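Local coordinates for glycosyl hydrolase family 2, TIM barrel domain protein (Parabacteroides merdae ATCC 43184, PDB 6DXU) that probably hydrolyses beta-glucuronides as a family 2 glycoside hydrolase, a beta-glucuronidase from a bacterium of the human gut microbiome, at residues Val811-Ser816 with Thr821-Leu826; Val750-Ile755 with Ile769-Ala774; Tyr567-Ile572 with Leu659-Cys664; Val360-Leu365 with Gly587-Pro592. All coordinates share one frame; numbering follows the deposited sequence.

How the contacts relate
Along the chain, contact 4 opens first: 360-365, in one strand of the TIM barrel, meets 587-592, in a later one, across a loop of 221 residues. Before it closes, contact 3 has opened at 567-572, and it ends only at 659-664, so the two loops cross; I572 and V568 touch Y590 where they meet. Contact 3 ties helix 565-579 to the sheet of strand 655-662. Contacts 2 and 1 follow in series in the C-terminal domain. There contact 2 packs two sheets face to face, and contact 1 closes the last hairpin, whose strand 810-815 pairs with 768-775 of contact 2; nearest atoms of contacts 2 and 4 stay about 23 Å apart.

Contact 1: Val811-Ser816 with Thr821-Leu826; sequences VVAVKS and TAFLEL
V812 with L824 and V814 with A822 are the hydrogen-bonded pairs of two antiparallel strands, 811-815 and 822-826, whose axes approach to 4.6 Å at 159°. Two backbone bonds close each, including V812 N to L824 O at 2.9 Å. In the non-hydrogen-bonded pair A813-F823, the ring has CG beside its backbone N (chi1 -60°), and A813 CB meets it obliquely, 3.7 Å from F823 CE1. V811 CG1 reaches the ring edge, 4.1 Å from F823 CD1. These strands form the domain's C-terminal beta hairpin, with 822-826 at the edge of its sheet within this chain; F823 also packs on A774 of the second subunit. Toward the sandwich interior, V812 CG2 meets L826 CD1 at 3.9 Å. At the turn end, K815 and T821 run side by side, K815 CG 3.8 Å from T821 CG2. T821 OG1 bonds to D776 of the second subunit and, at 2.8 Å, accepts from a water that accepts from S816 N. Without the hydroxyl, as with an alanine here, the water and D776 would probably lose the group they share. K815 NZ forms a salt bridge with E772 and a hydrogen bond with G775 O of the second subunit.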
loop_
_atom_site.group_PDB
_atom_site.type_symbol
_atom_site.label_atom_id
_atom_site.label_comp_id
_atom_site.label_asym_id
_atom_site.label_seq_id
_atom_site.Cartn_x
_atom_site.Cartn_y
_atom_site.Cartn_z
ATOM N N VAL D 811 9.696 25.796 52.136
ATOM C CA VAL D 811 8.468 25.788 52.919
ATOM C C VAL D 811 7.537 24.735 52.342
ATOM O O VAL D 811 7.246 24.741 51.139
ATOM C CB VAL D 811 7.786 27.166 52.956
ATOM C CG1 VAL D 811 6.476 27.070 53.727
ATOM C CG2 VAL D 811 8.702 28.176 53.634
ATOM N N VAL D 812 7.070 23.844 53.207
ATOM C CA VAL D 812 6.091 22.828 52.860
ATOM C C VAL D 812 4.727 23.316 53.309
ATOM O O VAL D 812 4.584 23.851 54.415
ATOM C CB VAL D 812 6.442 21.480 53.514
ATOM C CG1 VAL D 812 5.274 20.493 53.386
ATOM C CG2 VAL D 812 7.708 20.905 52.868
ATOM N N ALA D 813 3.737 23.182 52.441
ATOM C CA ALA D 813 2.350 23.439 52.773
ATOM C C ALA D 813 1.591 22.123 52.777
ATOM O O ALA D 813 1.868 21.231 51.964
ATOM C CB ALA D 813 1.704 24.399 51.782
ATOM N N VAL D 814 0.630 22.013 53.684
ATOM C CA VAL D 814 -0.182 20.814 53.846
ATOM C C VAL D 814 -1.634 21.234 53.765
ATOM O O VAL D 814 -2.091 22.054 54.571
ATOM C CB VAL D 814 0.102 20.111 55.181
ATOM C CG1 VAL D 814 -0.856 18.958 55.379
ATOM C CG2 VAL D 814 1.537 19.649 55.219
ATOM N N LYS D 815 -2.358 20.685 52.797
ATOM C CA LYS D 815 -3.734 21.071 52.535
ATOM C C LYS D 815 -4.668 19.892 52.768
ATOM O O LYS D 815 -4.286 18.735 52.594
ATOM C CB LYS D 815 -3.910 21.594 51.105
ATOM C CG LYS D 815 -3.044 22.802 50.781
ATOM C CD LYS D 815 -3.623 23.598 49.606
ATOM C CE LYS D 815 -3.091 23.102 48.293
ATOM N NZ LYS D 815 -3.306 24.079 47.174
ATOM N N SER D 816 -5.893 20.204 53.188
ATOM C CA SER D 816 -6.943 19.210 53.366
ATOM C C SER D 816 -8.278 19.934 53.283
ATOM O O SER D 816 -8.435 21.003 53.875
ATOM C CB SER D 816 -6.794 18.479 54.705
ATOM O OG SER D 816 -7.618 17.333 54.757
ATOM N N THR D 821 -4.979 25.495 55.765
ATOM C CA THR D 821 -3.700 25.017 55.262
ATOM C C THR D 821 -2.610 25.271 56.291
ATOM O O THR D 821 -2.584 26.323 56.931
ATOM C CB THR D 821 -3.393 25.715 53.938
ATOM O OG1 THR D 821 -4.407 25.356 52.991
ATOM C CG2 THR D 821 -2.012 25.354 53.403
ATOM N N ALA D 822 -1.715 24.300 56.463
ATOM C CA ALA D 822 -0.649 24.395 57.450
ATOM C C ALA D 822 0.706 24.442 56.762
ATOM O O ALA D 822 0.862 23.958 55.639
ATOM C CB ALA D 822 -0.697 23.218 58.431
ATOM N N PHE D 823 1.693 25.034 57.443
ATOM C CA PHE D 823 2.996 25.282 56.837
ATOM C C PHE D 823 4.117 24.845 57.764
ATOM O O PHE D 823 4.003 24.920 58.993
ATOM C CB PHE D 823 3.166 26.775 56.471
ATOM C CG PHE D 823 2.141 27.287 55.489
ATOM C CD1 PHE D 823 2.432 27.364 54.137
ATOM C CD2 PHE D 823 0.892 27.694 55.921
ATOM C CE1 PHE D 823 1.493 27.843 53.231
ATOM C CE2 PHE D 823 -0.059 28.156 55.031
ATOM C CZ PHE D 823 0.245 28.230 53.675
ATOM N N LEU D 824 5.206 24.376 57.161
ATOM C CA LEU D 824 6.395 23.981 57.899
ATOM C C LEU D 824 7.631 24.432 57.142
ATOM O O LEU D 824 7.776 24.122 55.955
ATOM C CB LEU D 824 6.446 22.463 58.112
ATOM C CG LEU D 824 7.656 21.904 58.856
ATOM C CD1 LEU D 824 7.641 22.342 60.328
ATOM C CD2 LEU D 824 7.695 20.377 58.744
ATOM N N GLU D 825 8.505 25.172 57.818
ATOM C CA GLU D 825 9.787 25.548 57.238
ATOM C C GLU D 825 10.804 24.425 57.391
ATOM O O GLU D 825 10.864 23.762 58.429
ATOM C CB GLU D 825 10.332 26.827 57.879
ATOM C CG GLU D 825 11.250 27.609 56.959
ATOM C CD GLU D 825 12.033 28.694 57.682
ATOM O OE1 GLU D 825 11.770 28.922 58.883
ATOM O OE2 GLU D 825 12.938 29.292 57.058
ATOM N N LEU D 826 11.584 24.196 56.337
ATOM C CA LEU D 826 12.687 23.239 56.352
ATOM C C LEU D 826 13.986 23.969 56.034
ATOM O O LEU D 826 14.142 24.508 54.933
ATOM C CB LEU D 826 12.450 22.116 55.345
ATOM C CG LEU D 826 11.281 21.176 55.629
ATOM C CD1 LEU D 826 11.135 20.172 54.480
ATOM C CD2 LEU D 826 11.495 20.470 56.953
HETATM O O HOH W 1 -6.240 23.209 53.370
#

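Contact 2: Val750-Ile755 with Ile769-Ala774; sequences VQVQLI and ITFEIA
V752 on strand 750-755 and I769 and F771 on strand 769-774 meet in the core of a beta sandwich: the two strands belong to different antiparallel sheets, stacked face to face, with segment axes 9.9 Å apart at their closest and 146° between their directions. No hydrogen bond joins them, as expected at such a spacing, and the contact is apolar throughout. Its aliphatic part centres on I769, whose CD1 meets L754 CD1 at 4.1 Å and V752 CG1 at 4.2 Å, tip to tip in both cases. The aromatic part belongs to V752 CG2. With CG1 anti to the backbone N (chi1 176°) and turned to I769, CG2 lies beside the N and approaches the F771 ring obliquely, 3.5 Å from F771 CE1. Valine and phenylalanine slide past one another in opposite directions. The two methyls of V752 are thus divided between two residues of the opposing sheet. V814, from the strand next to 769-774, touches V752, I769 and F771, while A799 and I801 of strand 798-804, next to 750-755, touch I769 and F771 respectively. Within strand 769-774, I769 CG2 sits 3.9 Å above the plane of the F771 ring, offset toward the rim.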
loop_
_atom_site.group_PDB
_atom_site.type_symbol
_atom_site.label_atom_id
_atom_site.label_comp_id
_atom_site.label_asym_id
_atom_site.label_seq_id
_atom_site.Cartn_x
_atom_site.Cartn_y
_atom_site.Cartn_z
ATOM N N VAL D 750 8.681 14.449 57.082
ATOM C CA VAL D 750 7.638 15.335 57.582
ATOM C C VAL D 750 6.418 14.507 57.941
ATOM O O VAL D 750 6.056 13.567 57.220
ATOM C CB VAL D 750 7.288 16.422 56.548
ATOM C CG1 VAL D 750 6.012 17.153 56.940
ATOM C CG2 VAL D 750 8.429 17.411 56.437
ATOM N N GLN D 751 5.793 14.840 59.066
ATOM C CA GLN D 751 4.607 14.150 59.548
ATOM C C GLN D 751 3.460 15.138 59.667
ATOM O O GLN D 751 3.637 16.261 60.161
ATOM C CB GLN D 751 4.869 13.477 60.908
ATOM C CG GLN D 751 3.622 12.884 61.564
ATOM C CD GLN D 751 3.913 12.272 62.930
ATOM O OE1 GLN D 751 4.129 11.061 63.052
ATOM N NE2 GLN D 751 3.927 13.110 63.961
ATOM N N VAL D 752 2.289 14.708 59.214
ATOM C CA VAL D 752 1.038 15.437 59.373
ATOM C C VAL D 752 0.149 14.620 60.293
ATOM O O VAL D 752 0.031 13.400 60.122
ATOM C CB VAL D 752 0.342 15.666 58.019
ATOM C CG1 VAL D 752 -1.015 16.334 58.217
ATOM C CG2 VAL D 752 1.231 16.477 57.100
ATOM N N GLN D 753 -0.480 15.282 61.263
ATOM C CA GLN D 753 -1.452 14.632 62.135
ATOM C C GLN D 753 -2.741 15.439 62.116
ATOM O O GLN D 753 -2.745 16.625 62.468
ATOM C CB GLN D 753 -0.916 14.494 63.567
ATOM C CG GLN D 753 -1.920 13.898 64.542
ATOM C CD GLN D 753 -2.252 12.443 64.241
ATOM O OE1 GLN D 753 -1.371 11.589 64.262
ATOM N NE2 GLN D 753 -3.524 12.156 63.982
ATOM N N LEU D 754 -3.832 14.799 61.725
ATOM C CA LEU D 754 -5.138 15.438 61.797
ATOM C C LEU D 754 -5.639 15.415 63.240
ATOM O O LEU D 754 -5.606 14.377 63.907
ATOM C CB LEU D 754 -6.127 14.730 60.875
ATOM C CG LEU D 754 -5.824 14.874 59.385
ATOM C CD1 LEU D 754 -6.474 13.756 58.572
ATOM C CD2 LEU D 754 -6.329 16.220 58.896
ATOM N N ILE D 755 -6.112 16.561 63.719
ATOM C CA ILE D 755 -6.571 16.710 65.094
ATOM C C ILE D 755 -7.935 17.374 65.067
ATOM O O ILE D 755 -8.312 18.022 64.088
ATOM C CB ILE D 755 -5.593 17.539 65.937
ATOM C CG1 ILE D 755 -5.444 18.939 65.328
ATOM C CG2 ILE D 755 -4.249 16.824 66.071
ATOM C CD1 ILE D 755 -4.557 19.875 66.127
ATOM N N ILE D 769 -4.957 14.168 52.242
ATOM C CA ILE D 769 -3.972 15.194 52.556
ATOM C C ILE D 769 -3.163 15.476 51.294
ATOM O O ILE D 769 -2.817 14.548 50.552
ATOM C CB ILE D 769 -3.049 14.741 53.704
ATOM C CG1 ILE D 769 -3.843 14.656 55.004
ATOM C CG2 ILE D 769 -1.870 15.693 53.862
ATOM C CD1 ILE D 769 -3.276 13.650 55.965
ATOM N N THR D 770 -2.866 16.754 51.055
ATOM C CA THR D 770 -2.087 17.209 49.907
ATOM C C THR D 770 -0.830 17.935 50.378
ATOM O O THR D 770 -0.913 18.856 51.199
ATOM C CB THR D 770 -2.940 18.138 49.037
ATOM O OG1 THR D 770 -4.059 17.410 48.527
ATOM C CG2 THR D 770 -2.122 18.707 47.858
ATOM N N PHE D 771 0.327 17.529 49.862
ATOM C CA PHE D 771 1.599 18.185 50.146
ATOM C C PHE D 771 2.017 19.079 48.983
ATOM O O PHE D 771 1.876 18.690 47.823
ATOM C CB PHE D 771 2.687 17.145 50.380
ATOM C CG PHE D 771 2.474 16.298 51.600
ATOM C CD1 PHE D 771 2.919 16.729 52.841
ATOM C CD2 PHE D 771 1.827 15.073 51.503
ATOM C CE1 PHE D 771 2.748 15.949 53.968
ATOM C CE2 PHE D 771 1.642 14.287 52.625
ATOM C CZ PHE D 771 2.100 14.727 53.862
ATOM N N GLU D 772 2.549 20.269 49.298
ATOM C CA GLU D 772 3.166 21.149 48.304
ATOM C C GLU D 772 4.453 21.713 48.885
ATOM O O GLU D 772 4.614 21.793 50.106
ATOM C CB GLU D 772 2.247 22.309 47.883
ATOM C CG GLU D 772 0.956 21.891 47.209
ATOM C CD GLU D 772 0.113 23.070 46.739
ATOM O OE1 GLU D 772 0.485 24.247 46.987
ATOM O OE2 GLU D 772 -0.939 22.810 46.119
ATOM N N ILE D 773 5.379 22.118 48.015
ATOM C CA ILE D 773 6.647 22.672 48.483
ATOM C C ILE D 773 7.050 23.845 47.603
ATOM O O ILE D 773 6.784 23.852 46.400
ATOM C CB ILE D 773 7.760 21.600 48.527
ATOM C CG1 ILE D 773 8.998 22.122 49.255
ATOM C CG2 ILE D 773 8.150 21.123 47.135
ATOM C CD1 ILE D 773 9.988 21.019 49.642
ATOM N N ALA D 774 7.662 24.855 48.217
ATOM C CA ALA D 774 8.232 25.990 47.500
ATOM C C ALA D 774 9.606 26.282 48.082
ATOM O O ALA D 774 9.770 26.279 49.308
ATOM C CB ALA D 774 7.328 27.226 47.593
#

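Contact 3: Tyr567-Ile572 with Leu659-Cys664; sequences YVVRLI and LVYSNC
V569 turns CG1 anti to its backbone N (chi1 158°), and Y661 swings its ring to lie with CG beside the backbone N (chi1 -76°); together these torsions bring the methyl obliquely onto the hydroxyl end of the phenol. The V569 CG1 to Y661 OH distance is 3.4 Å, and Y661 CE2 follows at 3.5 Å. Alongside, the R570 side chain, extended from CG to NE, crosses L659 at about a right angle, and L659 CD1 lies over one face of the guanidinium, 4.1 Å from R570 NH2. The same NH2 also forms a salt bridge with E657, two residues before L659 on the same strand. Helix 565-579, which leads into barrel strand 587-589, packs here on strand 655-662, the middle strand of a three-stranded antiparallel sheet. Y661 OH bonds to D573, a little further along the helix. Were the tyrosine Y661 a phenylalanine, the ring could stay against V569, but the D573 carboxylate would probably lose its hydroxyl partner. V569 and L659 thus lay aliphatic carbon against the polar ends of Y661 and R570, and those ends find their polar partners in the carboxylates of D573 and E657.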
loop_
_atom_site.group_PDB
_atom_site.type_symbol
_atom_site.label_atom_id
_atom_site.label_comp_id
_atom_site.label_asym_id
_atom_site.label_seq_id
_atom_site.Cartn_x
_atom_site.Cartn_y
_atom_site.Cartn_z
ATOM N N TYR D 567 -7.859 -5.759 58.335
ATOM C CA TYR D 567 -8.809 -6.651 57.679
ATOM C C TYR D 567 -8.095 -7.676 56.801
ATOM O O TYR D 567 -8.397 -8.874 56.864
ATOM C CB TYR D 567 -9.805 -5.841 56.852
ATOM C CG TYR D 567 -10.785 -6.712 56.094
ATOM C CD1 TYR D 567 -11.819 -7.359 56.757
ATOM C CD2 TYR D 567 -10.655 -6.915 54.721
ATOM C CE1 TYR D 567 -12.715 -8.167 56.076
ATOM C CE2 TYR D 567 -11.547 -7.731 54.028
ATOM C CZ TYR D 567 -12.573 -8.359 54.720
ATOM O OH TYR D 567 -13.465 -9.177 54.059
ATOM N N VAL D 568 -7.143 -7.232 55.971
ATOM C CA VAL D 568 -6.558 -8.177 55.021
ATOM C C VAL D 568 -5.699 -9.207 55.746
ATOM O O VAL D 568 -5.585 -10.354 55.296
ATOM C CB VAL D 568 -5.781 -7.462 53.894
ATOM C CG1 VAL D 568 -4.409 -7.037 54.347
ATOM C CG2 VAL D 568 -5.678 -8.386 52.674
ATOM N N VAL D 569 -5.101 -8.839 56.877
ATOM C CA VAL D 569 -4.353 -9.816 57.656
ATOM C C VAL D 569 -5.276 -10.938 58.108
ATOM O O VAL D 569 -4.914 -12.119 58.060
ATOM C CB VAL D 569 -3.654 -9.121 58.841
ATOM C CG1 VAL D 569 -3.331 -10.118 59.945
ATOM C CG2 VAL D 569 -2.374 -8.446 58.352
ATOM N N ARG D 570 -6.491 -10.588 58.527
ATOM C CA ARG D 570 -7.434 -11.616 58.955
ATOM C C ARG D 570 -7.950 -12.420 57.771
ATOM O O ARG D 570 -8.206 -13.624 57.899
ATOM C CB ARG D 570 -8.589 -10.978 59.726
ATOM C CG ARG D 570 -8.136 -10.425 61.080
ATOM C CD ARG D 570 -9.251 -9.725 61.834
ATOM N NE ARG D 570 -8.778 -9.312 63.159
ATOM C CZ ARG D 570 -9.090 -9.925 64.300
ATOM N NH1 ARG D 570 -9.894 -10.983 64.303
ATOM N NH2 ARG D 570 -8.599 -9.468 65.444
ATOM N N LEU D 571 -8.133 -11.765 56.623
ATOM C CA LEU D 571 -8.575 -12.474 55.425
ATOM C C LEU D 571 -7.531 -13.482 54.954
ATOM O O LEU D 571 -7.870 -14.610 54.577
ATOM C CB LEU D 571 -8.891 -11.469 54.310
ATOM C CG LEU D 571 -9.366 -12.008 52.945
ATOM C CD1 LEU D 571 -10.315 -11.014 52.293
ATOM C CD2 LEU D 571 -8.197 -12.320 51.985
ATOM N N ILE D 572 -6.258 -13.083 54.931
ATOM C CA ILE D 572 -5.211 -13.997 54.485
ATOM C C ILE D 572 -5.059 -15.158 55.459
ATOM O O ILE D 572 -4.944 -16.326 55.052
ATOM C CB ILE D 572 -3.887 -13.234 54.305
ATOM C CG1 ILE D 572 -4.024 -12.259 53.124
ATOM C CG2 ILE D 572 -2.710 -14.205 54.120
ATOM C CD1 ILE D 572 -2.914 -11.200 53.082
ATOM N N LEU D 659 -2.141 -9.840 68.185
ATOM C CA LEU D 659 -1.893 -10.992 67.330
ATOM C C LEU D 659 -0.401 -11.117 67.070
ATOM O O LEU D 659 0.279 -10.117 66.829
ATOM C CB LEU D 659 -2.638 -10.854 65.986
ATOM C CG LEU D 659 -4.144 -10.614 66.034
ATOM C CD1 LEU D 659 -4.726 -10.517 64.626
ATOM C CD2 LEU D 659 -4.827 -11.710 66.845
ATOM N N VAL D 660 0.107 -12.342 67.097
ATOM C CA VAL D 660 1.496 -12.621 66.751
ATOM C C VAL D 660 1.502 -13.633 65.613
ATOM O O VAL D 660 0.860 -14.687 65.710
ATOM C CB VAL D 660 2.290 -13.135 67.965
ATOM C CG1 VAL D 660 3.690 -13.571 67.555
ATOM C CG2 VAL D 660 2.355 -12.037 69.028
ATOM N N TYR D 661 2.202 -13.301 64.526
ATOM C CA TYR D 661 2.343 -14.207 63.385
ATOM C C TYR D 661 3.734 -14.822 63.449
ATOM O O TYR D 661 4.746 -14.121 63.356
ATOM C CB TYR D 661 2.047 -13.480 62.064
ATOM C CG TYR D 661 0.556 -13.302 61.937
ATOM C CD1 TYR D 661 -0.249 -14.358 61.525
ATOM C CD2 TYR D 661 -0.067 -12.125 62.341
ATOM C CE1 TYR D 661 -1.626 -14.235 61.460
ATOM C CE2 TYR D 661 -1.448 -11.985 62.271
ATOM C CZ TYR D 661 -2.221 -13.055 61.832
ATOM O OH TYR D 661 -3.589 -12.946 61.772
ATOM N N SER D 662 3.778 -16.134 63.665
ATOM C CA SER D 662 5.027 -16.817 63.945
ATOM C C SER D 662 4.874 -18.263 63.524
ATOM O O SER D 662 3.767 -18.813 63.558
ATOM C CB SER D 662 5.386 -16.717 65.441
ATOM O OG SER D 662 6.581 -17.416 65.746
ATOM N N ASN D 663 5.981 -18.869 63.093
ATOM C CA ASN D 663 5.999 -20.304 62.848
ATOM C C ASN D 663 6.574 -21.066 64.029
ATOM O O ASN D 663 6.770 -22.283 63.936
ATOM C CB ASN D 663 6.781 -20.639 61.568
ATOM C CG ASN D 663 8.172 -20.049 61.559
ATOM O OD1 ASN D 663 8.624 -19.461 62.550
ATOM N ND2 ASN D 663 8.873 -20.215 60.447
ATOM N N CYS D 664 6.823 -20.382 65.143
ATOM C CA CYS D 664 7.319 -21.049 66.336
ATOM C C CYS D 664 6.242 -21.939 66.945
ATOM O O CYS D 664 5.040 -21.737 66.751
ATOM C CB CYS D 664 7.787 -20.030 67.372
ATOM S SG CYS D 664 9.349 -19.236 66.965
#

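Contact 4: Val360-Leu365 with Gly587-Pro592; sequences VNFIRL and GTAYWP
R364 NH1 is gripped by a salt bridge to E514 and a hydrogen bond to H331, while NE forms a salt bridge with E388 and NH2 bonds to N429; with four polar partners spread round one guanidinium, both its position and its rotation are fixed. Across the contact the indole of W591 approaches it obliquely, with W591 CZ3 4.4 Å from R364 NH1. The arginine side chain reaches these groups nearly fully extended, CG anti to the backbone N (chi1 172°). H331 also meets W591 edge-to-face and bonds to Y590 O, linking the arginine to the backbone of the other segment. P592, joined by a cis peptide bond, lays CB 4.3 Å above the plane of the W591 indole. The fold is the TIM barrel, where strand 323-331 pairs in parallel with both 362-364 and 587-589 and so lies between them; no backbone bond joins the two, and they meet by side chains. R364 stands at the C-terminal end of its strand, the end at which such barrels carry their active sites. Two residues earlier on the strand, the contact is mainly apolar. A589 CB approaches the F362 ring obliquely, 4.1 Å from F362 CE2, and T588 O lies at the edge of the phenyl ring near its plane, 4.2 Å from F362 CD2. T588 points its side chain away from 360-365, and OG1 is hydrogen-bonded to W515 NE1.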
loop_
_atom_site.group_PDB
_atom_site.type_symbol
_atom_site.label_atom_id
_atom_site.label_comp_id
_atom_site.label_asym_id
_atom_site.label_seq_id
_atom_site.Cartn_x
_atom_site.Cartn_y
_atom_site.Cartn_z
ATOM N N VAL D 360 7.057 -18.531 49.166
ATOM C CA VAL D 360 6.433 -18.743 47.862
ATOM C C VAL D 360 7.100 -19.911 47.148
ATOM O O VAL D 360 8.333 -20.018 47.112
ATOM C CB VAL D 360 6.532 -17.450 47.031
ATOM C CG1 VAL D 360 6.115 -17.684 45.561
ATOM C CG2 VAL D 360 5.694 -16.343 47.671
ATOM N N ASN D 361 6.289 -20.787 46.543
ATOM C CA ASN D 361 6.836 -21.801 45.640
ATOM C C ASN D 361 6.195 -21.765 44.254
ATOM O O ASN D 361 6.461 -22.661 43.436
ATOM C CB ASN D 361 6.729 -23.219 46.239
ATOM C CG ASN D 361 5.283 -23.710 46.394
ATOM O OD1 ASN D 361 4.364 -23.233 45.729
ATOM N ND2 ASN D 361 5.083 -24.672 47.297
ATOM N N PHE D 362 5.361 -20.767 43.969
ATOM C CA PHE D 362 4.647 -20.702 42.700
ATOM C C PHE D 362 4.351 -19.245 42.390
ATOM O O PHE D 362 4.012 -18.472 43.290
ATOM C CB PHE D 362 3.342 -21.508 42.758
ATOM C CG PHE D 362 2.462 -21.349 41.546
ATOM C CD1 PHE D 362 2.905 -21.724 40.285
ATOM C CD2 PHE D 362 1.184 -20.836 41.678
ATOM C CE1 PHE D 362 2.073 -21.565 39.169
ATOM C CE2 PHE D 362 0.357 -20.670 40.591
ATOM C CZ PHE D 362 0.801 -21.038 39.324
ATOM N N ILE D 363 4.467 -18.862 41.120
ATOM C CA ILE D 363 4.139 -17.497 40.737
ATOM C C ILE D 363 3.486 -17.511 39.362
ATOM O O ILE D 363 3.904 -18.250 38.461
ATOM C CB ILE D 363 5.383 -16.571 40.771
ATOM C CG1 ILE D 363 4.973 -15.100 40.587
ATOM C CG2 ILE D 363 6.427 -16.997 39.728
ATOM C CD1 ILE D 363 6.106 -14.101 40.844
ATOM N N ARG D 364 2.448 -16.709 39.218
ATOM C CA ARG D 364 1.898 -16.361 37.914
ATOM C C ARG D 364 2.405 -14.964 37.586
ATOM O O ARG D 364 2.200 -14.031 38.368
ATOM C CB ARG D 364 0.373 -16.429 37.945
ATOM C CG ARG D 364 -0.348 -15.905 36.682
ATOM C CD ARG D 364 -1.835 -16.201 36.774
ATOM N NE ARG D 364 -2.610 -15.523 35.737
ATOM C CZ ARG D 364 -3.571 -14.631 35.955
ATOM N NH1 ARG D 364 -3.896 -14.265 37.192
ATOM N NH2 ARG D 364 -4.212 -14.099 34.920
ATOM N N LEU D 365 3.104 -14.826 36.457
ATOM C CA LEU D 365 3.899 -13.623 36.189
ATOM C C LEU D 365 3.035 -12.496 35.611
ATOM O O LEU D 365 3.303 -11.941 34.546
ATOM C CB LEU D 365 5.070 -13.964 35.273
ATOM C CG LEU D 365 6.117 -14.866 35.935
ATOM C CD1 LEU D 365 7.206 -15.284 34.953
ATOM C CD2 LEU D 365 6.749 -14.138 37.122
ATOM N N GLY D 587 -3.520 -25.720 44.428
ATOM C CA GLY D 587 -2.918 -24.590 45.108
ATOM C C GLY D 587 -3.614 -23.305 44.696
ATOM O O GLY D 587 -4.644 -23.318 44.020
ATOM N N THR D 588 -3.051 -22.189 45.158
ATOM C CA THR D 588 -3.588 -20.882 44.805
ATOM C C THR D 588 -2.443 -19.899 44.622
ATOM O O THR D 588 -1.291 -20.180 44.961
ATOM C CB THR D 588 -4.535 -20.304 45.865
ATOM O OG1 THR D 588 -3.746 -19.782 46.939
ATOM C CG2 THR D 588 -5.514 -21.355 46.401
ATOM N N ALA D 589 -2.784 -18.719 44.103
ATOM C CA ALA D 589 -1.826 -17.626 44.012
ATOM C C ALA D 589 -2.501 -16.334 44.454
ATOM O O ALA D 589 -3.460 -15.880 43.812
ATOM C CB ALA D 589 -1.269 -17.508 42.586
ATOM N N TYR D 590 -1.999 -15.752 45.545
ATOM C CA TYR D 590 -2.452 -14.440 46.003
ATOM C C TYR D 590 -2.150 -13.376 44.943
ATOM O O TYR D 590 -1.128 -13.442 44.252
ATOM C CB TYR D 590 -1.753 -14.101 47.333
ATOM C CG TYR D 590 -2.244 -12.804 47.939
ATOM C CD1 TYR D 590 -1.717 -11.581 47.518
ATOM C CD2 TYR D 590 -3.250 -12.794 48.904
ATOM C CE1 TYR D 590 -2.190 -10.381 48.028
ATOM C CE2 TYR D 590 -3.722 -11.587 49.437
ATOM C CZ TYR D 590 -3.186 -10.385 48.987
ATOM O OH TYR D 590 -3.649 -9.170 49.480
ATOM N N TRP D 591 -3.038 -12.376 44.820
ATOM C CA TRP D 591 -2.858 -11.277 43.865
ATOM C C TRP D 591 -2.725 -9.928 44.568
ATOM O O TRP D 591 -3.701 -9.461 45.178
ATOM C CB TRP D 591 -4.025 -11.196 42.866
ATOM C CG TRP D 591 -3.884 -9.998 41.955
ATOM C CD1 TRP D 591 -4.302 -8.714 42.197
ATOM C CD2 TRP D 591 -3.223 -9.968 40.678
ATOM N NE1 TRP D 591 -3.949 -7.889 41.138
ATOM C CE2 TRP D 591 -3.297 -8.640 40.193
ATOM C CE3 TRP D 591 -2.606 -10.940 39.888
ATOM C CZ2 TRP D 591 -2.757 -8.264 38.966
ATOM C CZ3 TRP D 591 -2.067 -10.562 38.657
ATOM C CH2 TRP D 591 -2.153 -9.234 38.211
ATOM N N PRO D 592 -1.593 -9.218 44.466
ATOM C CA PRO D 592 -0.275 -9.618 43.984
ATOM C C PRO D 592 0.699 -9.648 45.148
ATOM O O PRO D 592 0.321 -9.375 46.296
ATOM C CB PRO D 592 0.100 -8.480 43.050
ATOM C CG PRO D 592 -0.382 -7.263 43.860
ATOM C CD PRO D 592 -1.663 -7.747 44.584
#